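PDB 6G9C: immunomodulatory active chitinase from Trichuris suis, which acts as a secreted family 18 glycosidase that probably binds and hydrolyses chitin, and displays immunomodulatory properties in inflammatory lung disease. Local coordinates for residues F66-A70 with D85-Y90; V251-K256 with W356-Y362; S330-Y334 with Y344-S349. All coordinates share one frame. Residue numbers count along the deposited sequence, not the author numbering.

Contact 1: residues F66-A70 with D85-Y90; sequences FYAFA and DIDVLY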
# COMPACT_ATOMS: atom_id res chain seq x y z
N PHE A 66 7.63 10.41 -9.42
CA PHE A 66 6.69 10.91 -10.42
C PHE A 66 6.63 9.88 -11.54
O PHE A 66 7.66 9.52 -12.12
CB PHE A 66 7.12 12.28 -10.96
CG PHE A 66 7.21 13.33 -9.89
CD1 PHE A 66 8.37 13.48 -9.15
CD2 PHE A 66 6.12 14.14 -9.61
CE1 PHE A 66 8.46 14.43 -8.15
CE2 PHE A 66 6.20 15.10 -8.61
CZ PHE A 66 7.37 15.23 -7.88
N TYR A 67 5.43 9.39 -11.83
CA TYR A 67 5.25 8.32 -12.81
C TYR A 67 4.96 8.92 -14.18
O TYR A 67 3.86 9.44 -14.42
CB TYR A 67 4.13 7.38 -12.36
CG TYR A 67 4.10 6.09 -13.13
CD1 TYR A 67 3.64 6.05 -14.45
CD2 TYR A 67 4.57 4.90 -12.56
CE1 TYR A 67 3.62 4.87 -15.16
CE2 TYR A 67 4.55 3.71 -13.28
CZ TYR A 67 4.08 3.71 -14.58
OH TYR A 67 4.05 2.54 -15.30
N ALA A 68 5.94 8.85 -15.09
CA ALA A 68 5.79 9.35 -16.45
C ALA A 68 5.56 8.19 -17.41
O ALA A 68 6.38 7.27 -17.48
CB ALA A 68 7.03 10.15 -16.87
N PHE A 69 4.45 8.22 -18.18
CA PHE A 69 3.34 9.19 -18.15
C PHE A 69 2.01 8.45 -18.27
O PHE A 69 1.95 7.35 -18.82
CB PHE A 69 3.39 10.17 -19.33
CG PHE A 69 4.54 11.12 -19.30
CD1 PHE A 69 4.55 12.20 -18.43
CD2 PHE A 69 5.60 10.97 -20.20
CE1 PHE A 69 5.62 13.10 -18.42
CE2 PHE A 69 6.67 11.86 -20.20
CZ PHE A 69 6.68 12.92 -19.30
N ALA A 70 0.93 9.08 -17.82
CA ALA A 70 -0.40 8.64 -18.23
C ALA A 70 -0.71 9.21 -19.62
O ALA A 70 0.07 9.96 -20.21
CB ALA A 70 -1.45 9.07 -17.21
N ASP A 85 0.70 -0.79 -17.51
CA ASP A 85 0.76 0.19 -16.43
C ASP A 85 -0.11 -0.23 -15.25
O ASP A 85 0.39 -0.48 -14.14
CB ASP A 85 0.32 1.57 -16.93
CG ASP A 85 1.41 2.32 -17.68
OD1 ASP A 85 2.60 2.15 -17.36
OD2 ASP A 85 1.06 3.09 -18.61
N ILE A 86 -1.42 -0.33 -15.48
CA ILE A 86 -2.37 -0.61 -14.40
C ILE A 86 -2.13 -1.99 -13.81
O ILE A 86 -2.15 -2.17 -12.59
CB ILE A 86 -3.81 -0.46 -14.91
CG1 ILE A 86 -4.17 1.01 -15.09
CG2 ILE A 86 -4.79 -1.15 -13.97
CD1 ILE A 86 -5.36 1.23 -16.02
N ASP A 87 -1.87 -2.98 -14.67
CA ASP A 87 -1.75 -4.36 -14.22
C ASP A 87 -0.42 -4.67 -13.55
O ASP A 87 -0.38 -5.51 -12.65
CB ASP A 87 -1.96 -5.31 -15.41
CG ASP A 87 -3.41 -5.37 -15.86
OD1 ASP A 87 -4.27 -4.84 -15.14
OD2 ASP A 87 -3.68 -5.93 -16.95
N VAL A 88 0.68 -4.02 -13.95
CA VAL A 88 1.99 -4.47 -13.50
C VAL A 88 2.80 -3.33 -12.89
O VAL A 88 3.25 -3.42 -11.74
CB VAL A 88 2.77 -5.11 -14.66
CG1 VAL A 88 4.15 -5.55 -14.20
CG2 VAL A 88 2.01 -6.31 -15.22
N LEU A 89 3.00 -2.25 -13.64
CA LEU A 89 3.98 -1.25 -13.25
C LEU A 89 3.49 -0.34 -12.14
O LEU A 89 4.25 -0.05 -11.20
CB LEU A 89 4.41 -0.43 -14.47
CG LEU A 89 5.10 -1.21 -15.59
CD1 LEU A 89 5.55 -0.23 -16.68
CD2 LEU A 89 6.30 -2.03 -15.05
N TYR A 90 2.24 0.17 -12.22
CA TYR A 90 1.70 0.95 -11.11
C TYR A 90 1.81 0.21 -9.79
O TYR A 90 2.37 0.77 -8.83
CB TYR A 90 0.22 1.33 -11.32
CG TYR A 90 -0.12 2.31 -12.43
CD1 TYR A 90 0.87 3.01 -13.13
CD2 TYR A 90 -1.45 2.54 -12.77
CE1 TYR A 90 0.52 3.91 -14.14
CE2 TYR A 90 -1.80 3.42 -13.76
CZ TYR A 90 -0.82 4.11 -14.45
OH TYR A 90 -1.22 4.98 -15.45
O HOH W 1 0.48 5.45 -17.45
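Y67 buries the most surface here. Its CA-to-CB bond points from strand 64-72 toward helix 85-94; the axes of the two short segments are 11.9 Å apart, and with chi1 in the t well the phenol reaches across much of that space to the D85 carboxylate. Y67 OH donates a very short hydrogen bond of 2.5 Å to D85 OD1, while L89 CB lies 3.1 Å from Y67 OH at the ring edge. Y90 approaches from another direction in a T-shaped pair: its edge meets the face of Y67, with centroids 4.9 Å apart and planes at 83°. This is the strand-to-helix half of a beta-alpha-beta crossover of the TIM barrel, the helix running back at 154° before the chain enters parallel strand 104-110. F66, on the inner side, packs on D149 of strand 147-151, which lies within the DxxDxDxE signature of family 18. Tyrosine suits positions 67 and 90 because a flat ring fills the layer while the hydroxyl finds a polar partner. Aspartate suits 85 because OD1 serves Y67 while D85 OD2 accepts from a water 2.7 Å away, which also donates to F69 O at 2.8 Å and accepts from Y90 OH at 2.7 Å.

Contact 2: residues V251-K256 with W356-Y362; sequences VEQSSK and WIKQENY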
# COMPACT_ATOMS: atom_id res chain seq x y z
N VAL A 251 20.94 27.00 -14.61
CA VAL A 251 20.18 26.67 -13.40
C VAL A 251 20.04 27.89 -12.51
O VAL A 251 18.95 28.20 -12.01
CB VAL A 251 20.85 25.50 -12.65
CG1 VAL A 251 20.22 25.34 -11.27
CG2 VAL A 251 20.75 24.21 -13.45
N GLU A 252 21.14 28.62 -12.32
CA GLU A 252 21.15 29.75 -11.39
C GLU A 252 20.15 30.81 -11.80
O GLU A 252 19.38 31.30 -10.96
CB GLU A 252 22.56 30.35 -11.32
CG GLU A 252 22.66 31.51 -10.34
CD GLU A 252 23.94 32.31 -10.50
OE1 GLU A 252 24.14 32.91 -11.58
OE2 GLU A 252 24.74 32.34 -9.54
N GLN A 253 20.14 31.19 -13.08
CA GLN A 253 19.32 32.32 -13.51
C GLN A 253 17.87 31.93 -13.76
O GLN A 253 16.95 32.71 -13.45
CB GLN A 253 19.92 32.96 -14.77
CG GLN A 253 21.26 33.63 -14.52
CD GLN A 253 21.15 34.79 -13.56
OE1 GLN A 253 20.24 35.61 -13.67
NE2 GLN A 253 22.06 34.86 -12.60
N SER A 254 17.63 30.74 -14.33
CA SER A 254 16.26 30.30 -14.58
C SER A 254 15.49 30.11 -13.27
O SER A 254 14.32 30.50 -13.18
CB SER A 254 16.27 29.01 -15.40
OG SER A 254 16.79 27.89 -14.66
N SER A 255 16.14 29.54 -12.25
CA SER A 255 15.49 29.44 -10.94
C SER A 255 15.30 30.82 -10.31
O SER A 255 14.23 31.12 -9.76
CB SER A 255 16.32 28.53 -10.03
OG SER A 255 17.57 29.12 -9.72
N LYS A 256 16.32 31.68 -10.40
CA LYS A 256 16.17 33.04 -9.89
C LYS A 256 15.03 33.77 -10.58
O LYS A 256 14.36 34.59 -9.96
CB LYS A 256 17.48 33.81 -10.06
CG LYS A 256 17.42 35.27 -9.64
CD LYS A 256 18.77 35.94 -9.78
CE LYS A 256 18.84 37.25 -9.01
NZ LYS A 256 17.89 38.26 -9.55
N TRP A 356 24.75 23.73 -4.12
CA TRP A 356 24.24 25.06 -4.44
C TRP A 356 22.78 25.22 -4.01
O TRP A 356 22.40 26.25 -3.44
CB TRP A 356 24.40 25.32 -5.94
CG TRP A 356 23.79 26.61 -6.40
CD1 TRP A 356 24.37 27.84 -6.37
CD2 TRP A 356 22.48 26.79 -6.94
NE1 TRP A 356 23.50 28.78 -6.87
CE2 TRP A 356 22.33 28.16 -7.23
CE3 TRP A 356 21.42 25.92 -7.22
CZ2 TRP A 356 21.16 28.68 -7.78
CZ3 TRP A 356 20.25 26.45 -7.76
CH2 TRP A 356 20.14 27.81 -8.04
N ILE A 357 21.94 24.22 -4.29
CA ILE A 357 20.54 24.25 -3.85
C ILE A 357 20.46 24.59 -2.37
O ILE A 357 19.66 25.43 -1.94
CB ILE A 357 19.84 22.91 -4.14
CG1 ILE A 357 19.70 22.66 -5.64
CG2 ILE A 357 18.45 22.86 -3.49
CD1 ILE A 357 19.17 21.26 -5.92
N LYS A 358 21.30 23.95 -1.57
CA LYS A 358 21.29 24.20 -0.13
C LYS A 358 21.77 25.61 0.18
O LYS A 358 21.22 26.28 1.06
CB LYS A 358 22.15 23.16 0.58
CG LYS A 358 21.76 22.92 2.03
CD LYS A 358 22.80 22.09 2.76
CE LYS A 358 22.98 20.74 2.10
NZ LYS A 358 23.77 19.82 2.96
N GLN A 359 22.79 26.08 -0.54
CA GLN A 359 23.35 27.40 -0.26
C GLN A 359 22.32 28.50 -0.51
O GLN A 359 22.22 29.45 0.27
CB GLN A 359 24.59 27.63 -1.12
CG GLN A 359 25.22 29.02 -0.98
CD GLN A 359 26.25 29.30 -2.07
OE1 GLN A 359 27.45 29.24 -1.83
NE2 GLN A 359 25.77 29.60 -3.27
N GLU A 360 21.55 28.37 -1.59
CA GLU A 360 20.57 29.37 -1.99
C GLU A 360 19.21 29.13 -1.36
O GLU A 360 18.31 29.97 -1.53
CB GLU A 360 20.43 29.40 -3.51
CG GLU A 360 21.72 29.76 -4.25
CD GLU A 360 22.28 31.10 -3.81
OE1 GLU A 360 21.54 32.11 -3.86
OE2 GLU A 360 23.46 31.14 -3.39
N ASN A 361 19.02 28.01 -0.67
CA ASN A 361 17.77 27.67 0.00
C ASN A 361 16.61 27.59 -0.99
O ASN A 361 15.52 28.12 -0.75
CB ASN A 361 17.46 28.66 1.13
CG ASN A 361 18.71 29.12 1.85
OD1 ASN A 361 19.30 28.36 2.63
ND2 ASN A 361 19.13 30.35 1.59
N TYR A 362 16.83 26.90 -2.10
CA TYR A 362 15.70 26.54 -2.94
C TYR A 362 14.98 25.35 -2.30
O TYR A 362 15.35 24.87 -1.23
CB TYR A 362 16.16 26.26 -4.37
CG TYR A 362 16.36 27.55 -5.14
CD1 TYR A 362 15.27 28.28 -5.59
CD2 TYR A 362 17.64 28.05 -5.38
CE1 TYR A 362 15.44 29.47 -6.28
CE2 TYR A 362 17.82 29.25 -6.07
CZ TYR A 362 16.71 29.95 -6.52
OH TYR A 362 16.86 31.14 -7.20
O HOH W 2 19.36 31.46 -8.22
O HOH W 3 24.20 31.78 -7.26
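Two aromatic side chains, one on helix 347-360 and one just past its end, reach outer barrel helix 251-261; the short helix axes stand 12.3 Å apart at 41°. W356, with chi1 t and chi2 near 85°, extends its indole: V251 CG1 lies 3.7 Å from W356 CZ3, and S255 OG meets the ring edge 3.3 Å from W356 CH2. Y362 adopts m just beyond a Schellman motif, in which N361 takes positive phi. This turn brings the phenol under S255 CB, a CH-pi contact 4.2 Å from the centroid. The small serine fits, its p rotamer holding S255 OG 2.8 Å from V251 O. A broad indole suits the wide gap, and W356 NE1 donates to a water at 3.1 Å that donates to OE2 of t,t-extended E252 at 2.4 Å; Y362 OH likewise has a second water, 2.7 Å from it and from E252 O. The clear polar links therefore run through water, while the direct contacts are largely of rings with aliphatic and serine groups.

Contact 3: residues S330-Y334 with Y344-S349; sequences SKTPY and YDDVES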
# COMPACT_ATOMS: atom_id res chain seq x y z
N SER A 330 30.77 26.33 -15.90
CA SER A 330 29.42 25.81 -15.81
C SER A 330 29.27 24.73 -14.75
O SER A 330 28.14 24.34 -14.44
CB SER A 330 28.99 25.24 -17.16
OG SER A 330 29.73 24.07 -17.46
N LYS A 331 30.39 24.23 -14.19
CA LYS A 331 30.38 23.11 -13.24
C LYS A 331 29.78 21.84 -13.86
O LYS A 331 29.03 21.11 -13.21
CB LYS A 331 29.66 23.48 -11.94
CG LYS A 331 30.36 24.57 -11.13
CD LYS A 331 31.69 24.09 -10.57
CE LYS A 331 32.45 25.20 -9.83
NZ LYS A 331 33.64 24.64 -9.12
N THR A 332 30.09 21.58 -15.13
CA THR A 332 29.60 20.38 -15.79
C THR A 332 30.74 19.74 -16.58
O THR A 332 31.69 20.43 -16.97
CB THR A 332 28.44 20.65 -16.76
OG1 THR A 332 28.89 21.48 -17.85
CG2 THR A 332 27.25 21.33 -16.03
N PRO A 333 30.66 18.43 -16.83
CA PRO A 333 31.65 17.77 -17.69
C PRO A 333 31.15 17.60 -19.11
O PRO A 333 29.94 17.64 -19.36
CB PRO A 333 31.83 16.41 -17.01
CG PRO A 333 30.44 16.12 -16.54
CD PRO A 333 29.86 17.44 -16.09
N TYR A 334 32.06 17.43 -20.05
CA TYR A 334 31.68 16.94 -21.35
C TYR A 334 32.61 15.80 -21.75
O TYR A 334 33.68 15.61 -21.16
CB TYR A 334 31.63 18.06 -22.41
CG TYR A 334 32.93 18.76 -22.77
CD1 TYR A 334 33.71 18.31 -23.83
CD2 TYR A 334 33.32 19.92 -22.11
CE1 TYR A 334 34.87 18.98 -24.20
CE2 TYR A 334 34.47 20.61 -22.48
CZ TYR A 334 35.25 20.12 -23.52
OH TYR A 334 36.39 20.79 -23.87
N TYR A 344 27.07 16.30 -20.33
CA TYR A 344 26.33 15.41 -19.44
C TYR A 344 26.49 15.90 -18.01
O TYR A 344 27.07 16.96 -17.76
CB TYR A 344 26.79 13.95 -19.60
CG TYR A 344 28.19 13.64 -19.12
CD1 TYR A 344 29.31 14.06 -19.85
CD2 TYR A 344 28.41 12.89 -17.96
CE1 TYR A 344 30.60 13.76 -19.42
CE2 TYR A 344 29.70 12.59 -17.52
CZ TYR A 344 30.79 13.04 -18.25
OH TYR A 344 32.07 12.73 -17.82
N ASP A 345 25.94 15.14 -17.07
CA ASP A 345 26.09 15.43 -15.65
C ASP A 345 26.63 14.20 -14.92
O ASP A 345 26.35 13.06 -15.29
CB ASP A 345 24.76 15.89 -15.03
CG ASP A 345 24.54 17.39 -15.22
OD1 ASP A 345 24.03 17.78 -16.29
OD2 ASP A 345 24.90 18.17 -14.31
N ASP A 346 27.43 14.45 -13.89
CA ASP A 346 28.09 13.35 -13.20
C ASP A 346 28.12 13.66 -11.71
O ASP A 346 27.45 14.59 -11.24
CB ASP A 346 29.48 13.10 -13.81
CG ASP A 346 30.50 14.22 -13.51
OD1 ASP A 346 30.14 15.27 -12.94
OD2 ASP A 346 31.69 14.03 -13.87
N VAL A 347 28.90 12.89 -10.95
CA VAL A 347 28.92 13.07 -9.50
C VAL A 347 29.41 14.47 -9.14
O VAL A 347 28.84 15.13 -8.26
CB VAL A 347 29.76 11.98 -8.81
CG1 VAL A 347 29.88 12.32 -7.34
CG2 VAL A 347 29.10 10.62 -8.96
N GLU A 348 30.45 14.95 -9.82
CA GLU A 348 30.95 16.28 -9.51
C GLU A 348 29.93 17.37 -9.85
O GLU A 348 29.76 18.32 -9.08
CB GLU A 348 32.28 16.54 -10.23
CG GLU A 348 33.42 15.60 -9.84
CD GLU A 348 33.99 15.85 -8.45
OE1 GLU A 348 33.39 16.63 -7.68
OE2 GLU A 348 35.05 15.27 -8.13
N SER A 349 29.27 17.27 -11.00
CA SER A 349 28.30 18.31 -11.35
C SER A 349 27.08 18.24 -10.44
O SER A 349 26.55 19.28 -10.04
CB SER A 349 27.89 18.21 -12.83
OG SER A 349 27.07 17.09 -13.10
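A beta hairpin of the alpha+beta insertion carried by this class of family 18 chitinase meets the start of helix 347-360, which leads the chain back to the barrel. P333 is the centrepiece. Its CG sits 3.6 Å from the centroid of the Y344 ring, 15° off the normal, a close CH-pi contact for which a rigid, flat-sided proline is well shaped. The neighbouring P333 CD lies 3.3 Å from Y344 O, taking the side that an N-H would occupy in another residue, so that no donor is left unsatisfied. The backbone adds a weak hydrogen bond of 3.3 Å from Y344 N to P333 O, an antiparallel link just past the end of strand 340-343. The helix then opens with a capping box: S349 N donates to D346 OD1 at 2.9 Å, and D346 N to S349 OG at 2.8 Å. S349 OG in turn donates to D345 OD2 at 2.7 Å. The D345 carboxylate also pairs with K353, and D346 OD2 with R324. Being small, S349 lets the hairpin come close, with S349 CB 3.1 Å from K331 O. K331, at positive phi, forms with T332 a G1 beta bulge opposite D327.

All three contacts are mainly buried; contact 2 alone includes an exposed touching residue, K256. Contacts 1 and 2 both belong to the barrel and lie on opposite sides of the chain's centre, their own centres 31 Å apart: one joins a barrel strand to its outer helix, the other joins two outer helices. Contact 3 lies in the insertion, at the point where it rejoins the barrel through helix 347-360; contact 2 uses the C-terminal end of that helix, 16 Å away between centres. Aromatic rings serve in each, but their partners differ: another ring and a carboxylate in contact 1, valine, serine and water in contact 2, proline beside a helix cap in contact 3.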